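Local coordinates for hypothetical protein (Bacteroides fragilis, PDB 4JX0) that is of unknown function but binds magnesium ions and joins an N-terminal beta-sheet domain to a domain related to the F5/F8 type C family, at residues 51-56 and 171-176; 59-64 and 131-136; 36-41 and 71-76; 22-27 and 160-165. All coordinates share one frame; numbering follows the deposited sequence.

Interaction 1 (51-56 and 171-176); sequences EAINDL and NLSIRL
E51 and N171 open a parallel pairing in which strand 47-54 runs beside strand 165-174, the two short axes 4.6 Å apart at closest approach. Backbone bonds make the main connection. A52 and N54 turn their amide groups to the partner strand: A52 N donates to N171 O, N54 N to S173 O at 3.1 Å, and R175 N closes the ladder on N54 O at 2.8 Å. The return bond from S173 N to A52 O is weak at 3.4 Å.

Polar side chains add one short, nearly straight bond and a weak one from S173 OG to A52 O. N171 ND2 reaches E51 OE1 at 2.8 Å (169°), meeting the syn lone pair of OE1, which itself lies close to the plane of the N171 amide. With CG anti to the backbone N (chi1 -172°), the N171 side chain runs beside that of E51, both pointing the same way. Within segment 51-56, N54 OD1 accepts from L56 N, an Asx turn that bends the chain where the strand ends.

Apolar contacts gather at the end of the pairing, around L56. L56 CD2 lies 3.9 Å from I174 CG2, while L56 CD1 meets L176 CD2. On the face carrying I53 and S173, I53 CG1 covers one face of the R175 guanidinium, whose side chain also touches N271 and V274 of strand 269-276.

Backbone bonding thus fixes the alignment, a neutral amide answers a carboxylate at one end, and L56, I174 and L176 close the other, where strand 165-174 leads on to the second domain.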
loop_
_atom_site.group_PDB
_atom_site.type_symbol
_atom_site.label_atom_id
_atom_site.label_comp_id
_atom_site.label_asym_id
_atom_site.label_seq_id
_atom_site.Cartn_x
_atom_site.Cartn_y
_atom_site.Cartn_z
ATOM N N GLU A 51 -1.377 -2.339 4.751
ATOM C CA GLU A 51 -2.326 -2.495 3.655
ATOM C C GLU A 51 -2.334 -3.933 3.179
ATOM O O GLU A 51 -1.285 -4.578 3.074
ATOM C CB GLU A 51 -1.984 -1.548 2.491
ATOM C CG GLU A 51 -2.105 -0.071 2.824
ATOM C CD GLU A 51 -3.468 0.404 3.281
ATOM O OE1 GLU A 51 -4.481 -0.033 2.692
ATOM O OE2 GLU A 51 -3.527 1.202 4.246
ATOM N N ALA A 52 -3.532 -4.436 2.920
ATOM C CA ALA A 52 -3.774 -5.774 2.405
ATOM C C ALA A 52 -4.824 -5.689 1.305
ATOM O O ALA A 52 -5.573 -4.704 1.240
ATOM C CB ALA A 52 -4.245 -6.690 3.518
ATOM N N ILE A 53 -4.869 -6.699 0.429
ATOM C CA ILE A 53 -5.844 -6.720 -0.658
ATOM C C ILE A 53 -6.485 -8.097 -0.774
ATOM O O ILE A 53 -5.816 -9.112 -0.588
ATOM C CB ILE A 53 -5.276 -6.262 -2.028
ATOM C CG1 ILE A 53 -4.057 -7.109 -2.493
ATOM C CG2 ILE A 53 -4.966 -4.774 -2.028
ATOM C CD1 ILE A 53 -4.355 -7.948 -3.744
ATOM N N ASN A 54 -7.792 -8.110 -1.085
ATOM C CA ASN A 54 -8.575 -9.322 -1.268
ATOM C C ASN A 54 -9.082 -9.361 -2.702
ATOM O O ASN A 54 -9.514 -8.342 -3.234
ATOM C CB ASN A 54 -9.728 -9.377 -0.277
ATOM C CG ASN A 54 -10.384 -10.736 -0.180
ATOM O OD1 ASN A 54 -11.242 -11.092 -0.988
ATOM N ND2 ASN A 54 -9.971 -11.550 0.782
ATOM N N ASP A 55 -9.020 -10.542 -3.323
ATOM C CA ASP A 55 -9.444 -10.749 -4.702
ATOM C C ASP A 55 -10.719 -11.590 -4.751
ATOM O O ASP A 55 -10.948 -12.285 -5.734
ATOM C CB ASP A 55 -8.309 -11.436 -5.473
ATOM C CG ASP A 55 -7.853 -12.791 -4.939
ATOM O OD1 ASP A 55 -8.372 -13.221 -3.888
ATOM O OD2 ASP A 55 -6.939 -13.396 -5.550
ATOM N N LEU A 56 -11.536 -11.530 -3.674
ATOM C CA LEU A 56 -12.754 -12.311 -3.481
ATOM C C LEU A 56 -12.449 -13.819 -3.288
ATOM O O LEU A 56 -13.377 -14.627 -3.305
ATOM C CB LEU A 56 -13.763 -12.095 -4.621
ATOM C CG LEU A 56 -14.024 -10.640 -5.008
ATOM C CD1 LEU A 56 -15.068 -10.562 -6.078
ATOM C CD2 LEU A 56 -14.449 -9.812 -3.810
ATOM N N ASN A 171 -5.493 -2.459 7.150
ATOM C CA ASN A 171 -6.533 -1.927 6.270
ATOM C C ASN A 171 -6.713 -2.899 5.103
ATOM O O ASN A 171 -5.730 -3.283 4.461
ATOM C CB ASN A 171 -6.164 -0.518 5.779
ATOM C CG ASN A 171 -7.275 0.170 5.011
ATOM O OD1 ASN A 171 -8.344 0.463 5.565
ATOM N ND2 ASN A 171 -7.086 0.396 3.707
ATOM N N LEU A 172 -7.963 -3.304 4.839
ATOM C CA LEU A 172 -8.266 -4.271 3.796
ATOM C C LEU A 172 -9.132 -3.624 2.734
ATOM O O LEU A 172 -10.047 -2.874 3.069
ATOM C CB LEU A 172 -8.974 -5.465 4.438
ATOM C CG LEU A 172 -8.885 -6.764 3.661
ATOM C CD1 LEU A 172 -8.569 -7.920 4.569
ATOM C CD2 LEU A 172 -10.159 -7.031 2.934
ATOM N N SER A 173 -8.822 -3.899 1.456
ATOM C CA SER A 173 -9.535 -3.340 0.301
ATOM C C SER A 173 -9.586 -4.366 -0.840
ATOM O O SER A 173 -8.647 -5.134 -1.000
ATOM C CB SER A 173 -8.862 -2.047 -0.170
ATOM O OG SER A 173 -7.446 -2.136 -0.173
ATOM N N ILE A 174 -10.684 -4.387 -1.625
ATOM C CA ILE A 174 -10.841 -5.368 -2.705
ATOM C C ILE A 174 -10.070 -4.945 -3.979
ATOM O O ILE A 174 -10.177 -3.809 -4.454
ATOM C CB ILE A 174 -12.336 -5.646 -3.041
ATOM C CG1 ILE A 174 -13.017 -6.390 -1.872
ATOM C CG2 ILE A 174 -12.474 -6.475 -4.338
ATOM C CD1 ILE A 174 -14.521 -6.216 -1.850
ATOM N N ARG A 175 -9.342 -5.915 -4.545
ATOM C CA ARG A 175 -8.611 -5.758 -5.799
ATOM C C ARG A 175 -8.508 -7.117 -6.478
ATOM O O ARG A 175 -7.851 -8.029 -5.963
ATOM C CB ARG A 175 -7.213 -5.160 -5.593
ATOM C CG ARG A 175 -6.454 -4.948 -6.907
ATOM C CD ARG A 175 -5.178 -4.158 -6.723
ATOM N NE ARG A 175 -4.034 -5.024 -6.423
ATOM C CZ ARG A 175 -2.855 -4.599 -5.984
ATOM N NH1 ARG A 175 -2.641 -3.302 -5.776
ATOM N NH2 ARG A 175 -1.876 -5.469 -5.743
ATOM N N LEU A 176 -9.090 -7.234 -7.660
ATOM C CA LEU A 176 -9.038 -8.485 -8.404
ATOM C C LEU A 176 -7.672 -8.613 -9.071
ATOM O O LEU A 176 -6.977 -7.614 -9.249
ATOM C CB LEU A 176 -10.160 -8.539 -9.448
ATOM C CG LEU A 176 -11.568 -8.114 -8.989
ATOM C CD1 LEU A 176 -12.515 -8.092 -10.147
ATOM C CD2 LEU A 176 -12.080 -9.028 -7.885
#

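Interaction 2 (59-64 and 131-136); sequences TTLVGK and KDVEKL
T59 meets the turn V133-L136 with both its backbone and its side chain. The amide is held first: T59 N donates to E134 O at 2.7 Å, in the carbonyl plane and on a lone pair, with a nearly straight approach of 171°. From there the side chain heads toward the turn. Its CB lies 3.3 Å from L136 O and also faces E134 O. At the branch, OG1 stands beside the backbone N and anti to the carbonyl carbon (chi1 -65°), and it donates to L136 O at 2.7 Å from above the carbonyl plane. The same hydroxyl is met by N54 ND2 of the adjacent strand 47-54, so it is gripped from the sheet as well as from the turn. The other branch, CG2, packs on L136 O and, farther off, on V133 O.

Two residues further along the strand the contact becomes apolar. L61 CD1 comes 4.2 Å from V133 CG2, the two side chains crossing at about a right angle. A CA-H...O contact from E134 CA to T59 O, 3.5 Å long, supplements the amide bond from the reverse direction.

The turn is braced internally by the bond from L136 N to V133 O. What results is a type I beta turn, in the connection between strands 123-130 and 142-150, docked on the start of 59-61, an outermost strand of the mixed sheet in the N-terminal domain.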
loop_
_atom_site.group_PDB
_atom_site.type_symbol
_atom_site.label_atom_id
_atom_site.label_comp_id
_atom_site.label_asym_id
_atom_site.label_seq_id
_atom_site.Cartn_x
_atom_site.Cartn_y
_atom_site.Cartn_z
ATOM N N THR A 59 -6.843 -13.088 0.924
ATOM C CA THR A 59 -6.253 -11.822 1.341
ATOM C C THR A 59 -4.738 -11.947 1.200
ATOM O O THR A 59 -4.167 -12.994 1.506
ATOM C CB THR A 59 -6.689 -11.464 2.764
ATOM O OG1 THR A 59 -8.094 -11.244 2.737
ATOM C CG2 THR A 59 -5.980 -10.221 3.322
ATOM N N THR A 60 -4.098 -10.880 0.718
ATOM C CA THR A 60 -2.646 -10.822 0.537
ATOM C C THR A 60 -2.140 -9.519 1.098
ATOM O O THR A 60 -2.755 -8.484 0.854
ATOM C CB THR A 60 -2.275 -10.933 -0.955
ATOM O OG1 THR A 60 -2.947 -12.049 -1.541
ATOM C CG2 THR A 60 -0.772 -11.079 -1.171
ATOM N N LEU A 61 -1.008 -9.545 1.799
ATOM C CA LEU A 61 -0.424 -8.313 2.314
ATOM C C LEU A 61 0.291 -7.563 1.208
ATOM O O LEU A 61 1.002 -8.170 0.409
ATOM C CB LEU A 61 0.558 -8.597 3.454
ATOM C CG LEU A 61 -0.118 -8.861 4.783
ATOM C CD1 LEU A 61 0.665 -9.847 5.598
ATOM C CD2 LEU A 61 -0.329 -7.578 5.547
ATOM N N VAL A 62 0.106 -6.245 1.167
ATOM C CA VAL A 62 0.808 -5.370 0.236
ATOM C C VAL A 62 2.126 -5.044 0.911
ATOM O O VAL A 62 2.147 -4.240 1.841
ATOM C CB VAL A 62 -0.013 -4.097 -0.077
ATOM C CG1 VAL A 62 0.758 -3.165 -1.002
ATOM C CG2 VAL A 62 -1.373 -4.450 -0.658
ATOM N N GLY A 63 3.190 -5.722 0.524
ATOM C CA GLY A 63 4.487 -5.509 1.151
ATOM C C GLY A 63 4.864 -6.591 2.133
ATOM O O GLY A 63 4.297 -7.691 2.120
ATOM N N LYS A 64 5.866 -6.277 2.967
ATOM C CA LYS A 64 6.463 -7.233 3.898
ATOM C C LYS A 64 5.460 -7.646 4.972
ATOM O O LYS A 64 4.619 -6.845 5.394
ATOM C CB LYS A 64 7.769 -6.670 4.530
ATOM C CG LYS A 64 8.886 -7.711 4.735
ATOM C CD LYS A 64 10.295 -7.188 4.372
ATOM C CE LYS A 64 10.792 -6.086 5.286
ATOM N NZ LYS A 64 12.218 -5.727 5.022
ATOM N N LYS A 131 1.257 -14.151 9.783
ATOM C CA LYS A 131 1.182 -15.374 8.977
ATOM C C LYS A 131 -0.265 -15.789 8.673
ATOM O O LYS A 131 -1.184 -15.404 9.390
ATOM C CB LYS A 131 1.917 -16.531 9.690
ATOM C CG LYS A 131 1.388 -16.897 11.082
ATOM C CD LYS A 131 1.920 -18.245 11.546
ATOM C CE LYS A 131 1.285 -18.699 12.835
ATOM N NZ LYS A 131 1.798 -20.024 13.260
ATOM N N ASP A 132 -0.443 -16.599 7.613
ATOM C CA ASP A 132 -1.717 -17.194 7.178
ATOM C C ASP A 132 -2.913 -16.216 7.205
ATOM O O ASP A 132 -3.960 -16.516 7.779
ATOM C CB ASP A 132 -2.036 -18.433 8.044
ATOM C CG ASP A 132 -0.959 -19.499 7.998
ATOM O OD1 ASP A 132 -0.503 -19.833 6.881
ATOM O OD2 ASP A 132 -0.581 -20.012 9.082
ATOM N N VAL A 133 -2.747 -15.057 6.575
ATOM C CA VAL A 133 -3.797 -14.037 6.516
ATOM C C VAL A 133 -4.832 -14.350 5.434
ATOM O O VAL A 133 -5.878 -13.720 5.438
ATOM C CB VAL A 133 -3.226 -12.603 6.320
ATOM C CG1 VAL A 133 -2.270 -12.240 7.450
ATOM C CG2 VAL A 133 -2.557 -12.414 4.956
ATOM N N GLU A 134 -4.543 -15.290 4.510
ATOM C CA GLU A 134 -5.389 -15.674 3.361
ATOM C C GLU A 134 -6.915 -15.582 3.594
ATOM O O GLU A 134 -7.577 -14.903 2.819
ATOM C CB GLU A 134 -5.064 -17.092 2.877
ATOM C CG GLU A 134 -3.632 -17.303 2.397
ATOM C CD GLU A 134 -2.699 -18.054 3.337
ATOM O OE1 GLU A 134 -3.117 -18.383 4.473
ATOM O OE2 GLU A 134 -1.539 -18.309 2.936
ATOM N N LYS A 135 -7.465 -16.220 4.641
ATOM C CA LYS A 135 -8.922 -16.209 4.892
ATOM C C LYS A 135 -9.410 -15.047 5.824
ATOM O O LYS A 135 -10.604 -15.002 6.143
ATOM C CB LYS A 135 -9.358 -17.562 5.466
ATOM C CG LYS A 135 -9.101 -18.739 4.518
ATOM C CD LYS A 135 -10.035 -18.766 3.289
ATOM C CE LYS A 135 -9.364 -18.423 1.978
ATOM N NZ LYS A 135 -10.245 -18.700 0.807
ATOM N N LEU A 136 -8.528 -14.082 6.195
ATOM C CA LEU A 136 -8.923 -12.908 6.976
ATOM C C LEU A 136 -9.494 -11.903 5.976
ATOM O O LEU A 136 -8.735 -11.140 5.379
ATOM C CB LEU A 136 -7.722 -12.326 7.760
ATOM C CG LEU A 136 -7.027 -13.248 8.767
ATOM C CD1 LEU A 136 -5.863 -12.545 9.425
ATOM C CD2 LEU A 136 -7.988 -13.723 9.830
#

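Interaction 3 (36-41 and 71-76); sequences DLVYLG and VKVTKP
Y39 O accepts from K72 N at 2.8 Å, the shortest hydrogen bond between segments 36-41 and 71-76. Y39 N returns the link to K72 O at 2.9 Å, making these residues an antiparallel hydrogen-bonded pair. Two residues along, T74 N donates to L37 O, and T74 OG1, set between the backbone N and the carbonyl carbon (chi1 53°), accepts from L37 N at 2.9 Å. The threonine hydroxyl thus takes over from a backbone carbonyl where strand 66-73 ends.

On the face of Y39 and K72, the lysine CB sits over one face of the ring, 4.0 Å from its centroid, in a CH-pi contact offset toward the rim. The lysine chain continues across the ring to bring CE near Y39 OH, which is hydrogen-bonded to E22 OE1. T74 CG2 touches ring atom CE1.

The reverse face is aliphatic: V38 CG1 packs on V71 CG1 at 3.7 Å, and V38 CG2 on V73 CG2, with L148 covering V38 and V71. Beyond T74, a water accepting from K75 NZ also reaches D36 OD1 weakly.

Such antiparallel pairing, with one face aliphatic and Y39 and T74 on the other touching helix 23-31, fits a beta-sandwich domain of the E-set clan.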
loop_
_atom_site.group_PDB
_atom_site.type_symbol
_atom_site.label_atom_id
_atom_site.label_comp_id
_atom_site.label_asym_id
_atom_site.label_seq_id
_atom_site.Cartn_x
_atom_site.Cartn_y
_atom_site.Cartn_z
ATOM N N ASP A 36 17.550 2.958 34.752
ATOM C CA ASP A 36 17.737 2.984 33.303
ATOM C C ASP A 36 16.427 2.532 32.699
ATOM O O ASP A 36 15.785 1.644 33.255
ATOM C CB ASP A 36 18.911 2.085 32.854
ATOM C CG ASP A 36 20.269 2.558 33.344
ATOM O OD1 ASP A 36 20.456 3.788 33.488
ATOM O OD2 ASP A 36 21.145 1.698 33.590
ATOM N N LEU A 37 15.972 3.185 31.634
ATOM C CA LEU A 37 14.678 2.844 31.048
ATOM C C LEU A 37 14.847 2.118 29.734
ATOM O O LEU A 37 15.732 2.468 28.960
ATOM C CB LEU A 37 13.830 4.106 30.841
ATOM C CG LEU A 37 13.591 4.962 32.075
ATOM C CD1 LEU A 37 12.982 6.287 31.706
ATOM C CD2 LEU A 37 12.724 4.244 33.078
ATOM N N VAL A 38 13.996 1.100 29.493
ATOM C CA VAL A 38 13.946 0.327 28.246
ATOM C C VAL A 38 12.646 0.737 27.553
ATOM O O VAL A 38 11.592 0.732 28.184
ATOM C CB VAL A 38 14.039 -1.201 28.477
ATOM C CG1 VAL A 38 14.072 -1.952 27.153
ATOM C CG2 VAL A 38 15.263 -1.547 29.313
ATOM N N TYR A 39 12.713 1.140 26.284
ATOM C CA TYR A 39 11.524 1.624 25.592
ATOM C C TYR A 39 11.613 1.395 24.088
ATOM O O TYR A 39 12.648 0.965 23.579
ATOM C CB TYR A 39 11.326 3.126 25.910
ATOM C CG TYR A 39 12.451 4.022 25.434
ATOM C CD1 TYR A 39 13.641 4.112 26.145
ATOM C CD2 TYR A 39 12.304 4.822 24.312
ATOM C CE1 TYR A 39 14.679 4.933 25.712
ATOM C CE2 TYR A 39 13.325 5.661 23.883
ATOM C CZ TYR A 39 14.510 5.724 24.592
ATOM O OH TYR A 39 15.541 6.534 24.174
ATOM N N LEU A 40 10.506 1.683 23.393
ATOM C CA LEU A 40 10.376 1.519 21.948
ATOM C C LEU A 40 10.855 2.776 21.196
ATOM O O LEU A 40 10.393 3.890 21.475
ATOM C CB LEU A 40 8.897 1.217 21.590
ATOM C CG LEU A 40 8.557 -0.180 21.114
ATOM C CD1 LEU A 40 8.981 -1.198 22.093
ATOM C CD2 LEU A 40 7.058 -0.308 20.913
ATOM N N GLY A 41 11.749 2.575 20.231
ATOM C CA GLY A 41 12.259 3.637 19.373
ATOM C C GLY A 41 11.417 3.764 18.114
ATOM O O GLY A 41 11.301 2.798 17.355
ATOM N N VAL A 71 14.256 -1.279 19.920
ATOM C CA VAL A 71 14.114 -1.231 21.377
ATOM C C VAL A 71 15.351 -0.559 21.931
ATOM O O VAL A 71 16.438 -1.108 21.788
ATOM C CB VAL A 71 13.894 -2.624 22.006
ATOM C CG1 VAL A 71 13.655 -2.506 23.512
ATOM C CG2 VAL A 71 12.744 -3.362 21.326
ATOM N N LYS A 72 15.194 0.620 22.557
ATOM C CA LYS A 72 16.307 1.388 23.111
ATOM C C LYS A 72 16.404 1.248 24.644
ATOM O O LYS A 72 15.412 0.967 25.305
ATOM C CB LYS A 72 16.134 2.880 22.754
ATOM C CG LYS A 72 16.109 3.180 21.258
ATOM C CD LYS A 72 15.738 4.630 20.941
ATOM C CE LYS A 72 16.874 5.596 21.150
ATOM N NZ LYS A 72 16.490 6.987 20.791
ATOM N N VAL A 73 17.611 1.471 25.189
ATOM C CA VAL A 73 17.897 1.534 26.625
ATOM C C VAL A 73 18.603 2.885 26.823
ATOM O O VAL A 73 19.383 3.292 25.956
ATOM C CB VAL A 73 18.680 0.319 27.191
ATOM C CG1 VAL A 73 20.055 0.185 26.565
ATOM C CG2 VAL A 73 18.777 0.379 28.714
ATOM N N THR A 74 18.277 3.612 27.899
ATOM C CA THR A 74 18.789 4.972 28.100
ATOM C C THR A 74 20.308 5.059 28.339
ATOM O O THR A 74 20.906 6.086 28.016
ATOM C CB THR A 74 18.043 5.642 29.245
ATOM O OG1 THR A 74 18.090 4.797 30.390
ATOM C CG2 THR A 74 16.604 5.943 28.881
ATOM N N LYS A 75 20.920 4.011 28.901
ATOM C CA LYS A 75 22.348 3.987 29.231
ATOM C C LYS A 75 22.859 2.555 29.096
ATOM O O LYS A 75 22.075 1.642 29.342
ATOM C CB LYS A 75 22.513 4.506 30.680
ATOM C CG LYS A 75 23.943 4.729 31.137
ATOM C CD LYS A 75 24.053 5.692 32.334
ATOM C CE LYS A 75 23.144 5.376 33.501
ATOM N NZ LYS A 75 23.584 6.052 34.756
ATOM N N PRO A 76 24.126 2.283 28.722
ATOM C CA PRO A 76 24.558 0.880 28.615
ATOM C C PRO A 76 24.443 0.170 29.954
ATOM O O PRO A 76 24.796 0.744 30.987
ATOM C CB PRO A 76 26.006 0.988 28.137
ATOM C CG PRO A 76 26.113 2.341 27.539
ATOM C CD PRO A 76 25.229 3.199 28.375
HETATM O O HOH W 1 21.550 5.262 36.342
#

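Interaction 4 (22-27 and 160-165); sequences EEDIRE and ARTRSS
The first turn of helix 23-31 docks on the loop that follows strand 157-159, and D24, I25 and E22 make the contact with A160, T162 and R163. E22 holds the N-cap position, its carbonyl O accepting from R26 N.

The carboxylate of D24 carries the polar part, with each oxygen taking its own partner. OD2 accepts from T162 OG1 at 2.6 Å through the anti lone pair, the one away from the other oxygen. OD1 accepts from R163 NE at 3.0 Å on its syn side, a salt bridge with the acceptor near the guanidinium plane and an N-H...O angle of 155°. The D24 side chain lies across that of R163. With CG between its own backbone N and carbonyl carbon (chi1 60°), D24 can offer its two oxygens to adjacent residues of the loop. The R163 chain is extended from CG to NE, which carries the guanidinium past D24 toward E22.

There the E22 CG methylene lies over one face of the guanidinium, 3.7 Å from R163 NE, and offset toward the rim. R163 also makes a cation-pi contact with Y42. Next to the polar pair, I25 CG2 packs on A160 CB at 4.2 Å, and both residues also touch the Y39 side chain.

An acidic side chain in the first turn would favourably offset the positive end of the helix dipole, and here the same charge also answers an arginine. The contact is a helix N-terminus clamped to a sheet-connecting loop, with the helix resting on the Y39 side of strand 36-41, next to the outermost strand 157-159.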
loop_
_atom_site.group_PDB
_atom_site.type_symbol
_atom_site.label_atom_id
_atom_site.label_comp_id
_atom_site.label_asym_id
_atom_site.label_seq_id
_atom_site.Cartn_x
_atom_site.Cartn_y
_atom_site.Cartn_z
ATOM N N GLU A 22 14.366 11.262 23.742
ATOM C CA GLU A 22 13.010 11.786 23.543
ATOM C C GLU A 22 12.599 12.593 24.769
ATOM O O GLU A 22 12.995 12.249 25.880
ATOM C CB GLU A 22 12.015 10.651 23.263
ATOM C CG GLU A 22 12.243 9.962 21.923
ATOM C CD GLU A 22 13.238 8.815 21.882
ATOM O OE1 GLU A 22 14.169 8.792 22.716
ATOM O OE2 GLU A 22 13.096 7.944 20.994
ATOM N N GLU A 23 11.861 13.690 24.578
ATOM C CA GLU A 23 11.512 14.586 25.685
ATOM C C GLU A 23 10.731 13.887 26.813
ATOM O O GLU A 23 10.994 14.175 27.977
ATOM C CB GLU A 23 10.719 15.810 25.175
ATOM C CG GLU A 23 10.544 16.932 26.198
ATOM C CD GLU A 23 11.807 17.434 26.883
ATOM O OE1 GLU A 23 12.832 17.615 26.187
ATOM O OE2 GLU A 23 11.772 17.643 28.119
ATOM N N ASP A 24 9.803 12.977 26.486
ATOM C CA ASP A 24 8.996 12.290 27.510
ATOM C C ASP A 24 9.837 11.372 28.411
ATOM O O ASP A 24 9.572 11.320 29.614
ATOM C CB ASP A 24 7.841 11.488 26.888
ATOM C CG ASP A 24 8.271 10.414 25.918
ATOM O OD1 ASP A 24 8.865 10.763 24.871
ATOM O OD2 ASP A 24 8.004 9.230 26.193
ATOM N N ILE A 25 10.831 10.650 27.847
ATOM C CA ILE A 25 11.677 9.767 28.655
ATOM C C ILE A 25 12.806 10.600 29.300
ATOM O O ILE A 25 13.307 10.187 30.340
ATOM C CB ILE A 25 12.201 8.507 27.906
ATOM C CG1 ILE A 25 13.197 8.846 26.802
ATOM C CG2 ILE A 25 11.053 7.650 27.368
ATOM C CD1 ILE A 25 14.492 8.246 27.031
ATOM N N ARG A 26 13.175 11.776 28.732
ATOM C CA ARG A 26 14.160 12.676 29.353
ATOM C C ARG A 26 13.574 13.245 30.658
ATOM O O ARG A 26 14.320 13.452 31.613
ATOM C CB ARG A 26 14.570 13.816 28.401
ATOM C CG ARG A 26 15.769 14.639 28.897
ATOM C CD ARG A 26 16.009 15.931 28.124
ATOM N NE ARG A 26 17.116 15.811 27.168
ATOM C CZ ARG A 26 17.012 15.455 25.888
ATOM N NH1 ARG A 26 15.823 15.173 25.359
ATOM N NH2 ARG A 26 18.097 15.378 25.123
ATOM N N GLU A 27 12.241 13.480 30.702
ATOM C CA GLU A 27 11.543 13.945 31.907
ATOM C C GLU A 27 11.553 12.850 32.974
ATOM O O GLU A 27 11.783 13.163 34.136
ATOM C CB GLU A 27 10.093 14.369 31.603
ATOM C CG GLU A 27 9.978 15.730 30.937
ATOM C CD GLU A 27 8.576 16.122 30.498
ATOM O OE1 GLU A 27 7.604 15.458 30.926
ATOM O OE2 GLU A 27 8.451 17.108 29.736
ATOM N N ALA A 160 9.894 1.887 30.290
ATOM C CA ALA A 160 9.421 3.265 30.471
ATOM C C ALA A 160 7.890 3.340 30.554
ATOM O O ALA A 160 7.192 2.494 29.988
ATOM C CB ALA A 160 9.919 4.148 29.339
ATOM N N ARG A 161 7.371 4.341 31.285
ATOM C CA ARG A 161 5.924 4.532 31.458
ATOM C C ARG A 161 5.265 4.732 30.082
ATOM O O ARG A 161 4.362 3.980 29.703
ATOM C CB ARG A 161 5.643 5.723 32.409
ATOM C CG ARG A 161 6.025 5.417 33.857
ATOM C CD ARG A 161 6.206 6.647 34.727
ATOM N NE ARG A 161 6.689 6.281 36.062
ATOM C CZ ARG A 161 6.944 7.139 37.051
ATOM N NH1 ARG A 161 6.760 8.446 36.873
ATOM N NH2 ARG A 161 7.382 6.698 38.225
ATOM N N THR A 162 5.796 5.697 29.321
ATOM C CA THR A 162 5.391 6.013 27.953
ATOM C C THR A 162 6.317 5.277 26.974
ATOM O O THR A 162 7.322 4.724 27.407
ATOM C CB THR A 162 5.476 7.520 27.762
ATOM O OG1 THR A 162 6.801 7.934 28.099
ATOM C CG2 THR A 162 4.474 8.268 28.622
ATOM N N ARG A 163 5.994 5.278 25.671
ATOM C CA ARG A 163 6.785 4.627 24.610
ATOM C C ARG A 163 7.058 3.121 24.894
ATOM O O ARG A 163 8.137 2.624 24.588
ATOM C CB ARG A 163 8.106 5.384 24.350
ATOM C CG ARG A 163 7.875 6.778 23.806
ATOM C CD ARG A 163 9.146 7.530 23.477
ATOM N NE ARG A 163 8.872 8.752 22.709
ATOM C CZ ARG A 163 8.628 8.804 21.401
ATOM N NH1 ARG A 163 8.624 7.692 20.672
ATOM N NH2 ARG A 163 8.394 9.971 20.810
ATOM N N SER A 164 6.074 2.407 25.466
ATOM C CA SER A 164 6.167 0.969 25.754
ATOM C C SER A 164 5.131 0.140 24.978
ATOM O O SER A 164 5.197 -1.090 25.034
ATOM C CB SER A 164 5.981 0.715 27.247
ATOM O OG SER A 164 4.740 1.211 27.726
ATOM N N SER A 165 4.173 0.793 24.277
ATOM C CA SER A 165 3.127 0.105 23.522
ATOM C C SER A 165 3.016 0.669 22.105
ATOM O O SER A 165 3.403 1.819 21.855
ATOM C CB SER A 165 1.789 0.218 24.243
ATOM O OG SER A 165 1.460 1.569 24.526
#

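The four contacts fall into two pairs. Interactions 1 and 2 have centres 9 Å apart and meet through neighbouring strands 47-54 and 59-61; interactions 3 and 4 are also 9 Å apart, joined by backbone bonds between strand 36-41 and the loop 160-165. From one pair to the other the centres lie 32 to 37 Å apart, yet interactions 1, 2 and 3 all reach the same ten-stranded mixed sheet. Along the chain the segments of interactions 1 and 3, 1 and 4, and 2 and 3 alternate, whereas interactions 2 and 3 fall between those of interaction 4, and interaction 2 between those of interaction 1. The sheet therefore ties the helix end to the end facing the second domain.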